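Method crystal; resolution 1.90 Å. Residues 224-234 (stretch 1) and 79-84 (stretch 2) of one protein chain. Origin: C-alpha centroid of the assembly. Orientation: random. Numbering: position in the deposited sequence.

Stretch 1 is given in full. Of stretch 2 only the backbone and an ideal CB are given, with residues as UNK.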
# COMPACT_ATOMS: atom_id res chain seq x y z
N VAL A 224 5.33 -23.87 -8.55
CA VAL A 224 5.34 -23.22 -7.23
C VAL A 224 4.27 -22.16 -7.24
O VAL A 224 3.48 -22.08 -6.32
CB VAL A 224 6.73 -22.67 -6.89
CG1 VAL A 224 6.74 -21.89 -5.59
CG2 VAL A 224 7.72 -23.83 -6.76
N GLU A 225 4.24 -21.37 -8.31
CA GLU A 225 3.25 -20.34 -8.45
C GLU A 225 1.83 -20.90 -8.35
O GLU A 225 0.99 -20.39 -7.62
CB GLU A 225 3.45 -19.54 -9.73
CG GLU A 225 2.35 -18.51 -9.89
CD GLU A 225 2.59 -17.48 -10.95
OE1 GLU A 225 3.71 -17.24 -11.37
OE2 GLU A 225 1.63 -16.91 -11.39
N GLN A 226 1.57 -21.96 -9.10
CA GLN A 226 0.25 -22.55 -9.19
C GLN A 226 -0.21 -23.10 -7.85
O GLN A 226 -1.38 -22.95 -7.45
CB GLN A 226 0.27 -23.60 -10.32
CG GLN A 226 -0.92 -24.54 -10.39
CD GLN A 226 -0.70 -25.53 -11.54
OE1 GLN A 226 0.10 -26.48 -11.44
NE2 GLN A 226 -1.39 -25.29 -12.66
N ARG A 227 0.73 -23.71 -7.13
CA ARG A 227 0.41 -24.36 -5.88
C ARG A 227 0.24 -23.31 -4.80
O ARG A 227 -0.64 -23.43 -3.97
CB ARG A 227 1.55 -25.32 -5.51
CG ARG A 227 1.39 -26.00 -4.17
CD ARG A 227 0.20 -26.97 -4.16
NE ARG A 227 -0.07 -27.39 -2.78
CZ ARG A 227 -1.24 -27.85 -2.31
NH1 ARG A 227 -2.31 -27.97 -3.11
NH2 ARG A 227 -1.34 -28.18 -1.02
N LEU A 228 1.10 -22.30 -4.80
CA LEU A 228 0.91 -21.17 -3.87
C LEU A 228 -0.51 -20.59 -3.95
O LEU A 228 -1.15 -20.36 -2.92
CB LEU A 228 1.89 -20.03 -4.13
CG LEU A 228 1.90 -18.88 -3.12
CD1 LEU A 228 2.07 -19.30 -1.65
CD2 LEU A 228 3.03 -17.94 -3.51
N ARG A 229 -0.96 -20.35 -5.18
CA ARG A 229 -2.27 -19.81 -5.47
C ARG A 229 -3.31 -20.74 -4.88
O ARG A 229 -4.20 -20.31 -4.18
CB ARG A 229 -2.48 -19.66 -6.99
CG ARG A 229 -3.73 -18.84 -7.25
CD ARG A 229 -4.11 -18.60 -8.68
NE ARG A 229 -3.14 -17.77 -9.37
CZ ARG A 229 -2.15 -18.24 -10.11
NH1 ARG A 229 -1.96 -19.56 -10.21
NH2 ARG A 229 -1.34 -17.41 -10.78
N VAL A 230 -3.18 -22.03 -5.15
CA VAL A 230 -4.14 -23.00 -4.63
C VAL A 230 -4.10 -22.94 -3.12
O VAL A 230 -5.19 -22.82 -2.46
CB VAL A 230 -3.89 -24.41 -5.20
CG1 VAL A 230 -4.78 -25.44 -4.51
CG2 VAL A 230 -4.17 -24.42 -6.70
N VAL A 231 -2.90 -22.90 -2.54
CA VAL A 231 -2.85 -22.97 -1.08
C VAL A 231 -3.51 -21.73 -0.43
O VAL A 231 -4.25 -21.83 0.55
CB VAL A 231 -1.40 -23.13 -0.59
CG1 VAL A 231 -1.31 -22.91 0.89
CG2 VAL A 231 -0.86 -24.49 -0.97
N LEU A 232 -3.23 -20.55 -0.96
CA LEU A 232 -3.81 -19.34 -0.41
C LEU A 232 -5.34 -19.31 -0.58
O LEU A 232 -6.07 -19.02 0.38
CB LEU A 232 -3.15 -18.11 -1.08
CG LEU A 232 -1.73 -17.96 -0.56
CD1 LEU A 232 -1.03 -16.86 -1.31
CD2 LEU A 232 -1.66 -17.76 0.96
N LEU A 233 -5.79 -19.70 -1.75
CA LEU A 233 -7.19 -19.79 -2.00
C LEU A 233 -7.88 -20.71 -1.00
O LEU A 233 -8.97 -20.40 -0.54
CB LEU A 233 -7.44 -20.27 -3.40
CG LEU A 233 -7.42 -19.22 -4.50
CD1 LEU A 233 -7.45 -19.95 -5.82
CD2 LEU A 233 -8.63 -18.25 -4.38
N GLN A 234 -7.25 -21.81 -0.63
CA GLN A 234 -7.83 -22.73 0.33
C GLN A 234 -7.73 -22.22 1.75
O GLN A 234 -8.43 -22.69 2.58
CB GLN A 234 -7.19 -24.13 0.19
CG GLN A 234 -7.82 -24.93 -0.95
CD GLN A 234 -7.00 -26.13 -1.45
OE1 GLN A 234 -6.05 -26.58 -0.81
NE2 GLN A 234 -7.38 -26.65 -2.62
N UNK A 79 7.77 -8.54 -10.59
CA UNK A 79 6.68 -9.31 -10.04
C UNK A 79 5.35 -9.18 -10.82
O UNK A 79 5.12 -8.20 -11.53
CB UNK A 79 6.47 -8.88 -8.59
N UNK A 80 4.47 -10.15 -10.62
CA UNK A 80 3.16 -10.13 -11.29
C UNK A 80 2.10 -10.60 -10.31
O UNK A 80 2.43 -11.32 -9.37
CB UNK A 80 3.16 -11.01 -12.54
N UNK A 81 0.84 -10.24 -10.54
CA UNK A 81 -0.19 -10.61 -9.58
C UNK A 81 -0.50 -12.11 -9.50
O UNK A 81 -0.51 -12.76 -10.53
CB UNK A 81 -1.48 -9.86 -9.92
N UNK A 82 -0.71 -12.62 -8.30
CA UNK A 82 -1.08 -13.99 -8.07
C UNK A 82 -2.56 -14.08 -7.74
O UNK A 82 -3.27 -14.89 -8.34
CB UNK A 82 -0.23 -14.60 -6.95
N UNK A 83 -2.98 -13.29 -6.75
CA UNK A 83 -4.34 -13.29 -6.17
C UNK A 83 -4.70 -11.89 -5.77
O UNK A 83 -3.82 -11.13 -5.39
CB UNK A 83 -4.44 -14.23 -4.97
N UNK A 84 -5.96 -11.50 -5.89
CA UNK A 84 -6.44 -10.26 -5.29
C UNK A 84 -6.75 -10.57 -3.84
O UNK A 84 -7.21 -11.64 -3.51
CB UNK A 84 -7.66 -9.70 -6.02

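Helix 224-234 and strand 79-84 run nearly parallel, their axes 23° apart and 8.6 Å from each other at closest approach, so the helix presents its residues to the strand in chain order: Glu225 first, then Leu228 and Arg229, then Leu232 and Leu233.

Position 79 is extended, and its ideal CB has nothing of the helix within 5.5 Å. The helix sets no rule here; the residue is Ala79, which makes no contact.

At position 80 the CA-to-CB bond points sideways and the ideal CB is still out of reach, yet the carboxylate of Glu225 ends on this side of the helix. A short side chain would miss it. A longer one carrying a donor, such as histidine, lysine, arginine or glutamine, could reach it. The residue is His80, with chi1 at 56° (p). Its NE2 donates to Glu225 OE1 at 2.8 Å, nearly straight at 162°, and the oxygen lies at the ring edge, near its plane, where an N-H can point at it.

Position 81 points away from the helix. Its phi of -68° and psi of 140° would admit many residues, proline among them; Pro81 takes the place.

At position 82 the carbonyl needs no particular side chain: Arg229 NE donates to O of this residue at 3.1 Å. The ideal CB lies 4.9 Å from Arg229 NH2 and 5.3 Å from Glu225 OE2, which might invite a polar group, but those two already form a salt bridge at 3.1 Å, its hydrogen bond weak. To another side lie the carbons of Leu228 and Leu232, with the CG of Glu225 also in reach, so leucine, isoleucine or methionine would suit. Leu82 (t, chi2 84°) starts sideways and its end comes nearer. CD1 packs 3.6 Å from Glu225 CG and lies over one face of the Arg229 guanidinium, 3.9 Å from NH2, while CD2 sits 3.9 Å from both Leu228 CG and Leu232 CD1. It has the largest area covered by the helix of any strand residue, 113 Å².

Position 83 points toward the helix, its ideal CB 5.2 Å from Arg229 CG. What awaits is an apolar surface made by the aliphatic part of Arg229, Leu232 and Leu233, a setting for a branched or flexible apolar chain. Leu83, in the m rotamer, brings CD1 to 3.4 Å from Leu232 CB, and CD2 to 3.5 Å from Arg229 CG and 3.9 Å from Leu233 CG.

Position 84 is out of reach again; Met84 does not touch the helix.

Stretch 2 79-84: AHPLLM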
# COMPACT_ATOMS: atom_id res chain seq x y z
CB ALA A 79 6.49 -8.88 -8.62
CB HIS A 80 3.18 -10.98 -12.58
CG HIS A 80 3.60 -12.40 -12.34
ND1 HIS A 80 4.92 -12.76 -12.27
CD2 HIS A 80 2.89 -13.53 -12.17
CE1 HIS A 80 5.02 -14.05 -12.01
NE2 HIS A 80 3.80 -14.55 -11.96
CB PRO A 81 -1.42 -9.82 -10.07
CG PRO A 81 -0.88 -8.72 -10.93
CD PRO A 81 0.38 -9.22 -11.51
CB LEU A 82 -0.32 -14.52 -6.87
CG LEU A 82 -0.55 -16.00 -6.53
CD1 LEU A 82 0.36 -16.82 -7.37
CD2 LEU A 82 -0.26 -16.23 -5.06
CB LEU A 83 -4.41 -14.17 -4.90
CG LEU A 83 -4.36 -15.67 -5.11
CD1 LEU A 83 -4.22 -16.42 -3.81
CD2 LEU A 83 -5.58 -16.12 -5.93
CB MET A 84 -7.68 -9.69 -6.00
CG MET A 84 -7.48 -9.40 -7.45
SD MET A 84 -6.12 -8.30 -7.84
CE MET A 84 -6.67 -6.81 -6.96
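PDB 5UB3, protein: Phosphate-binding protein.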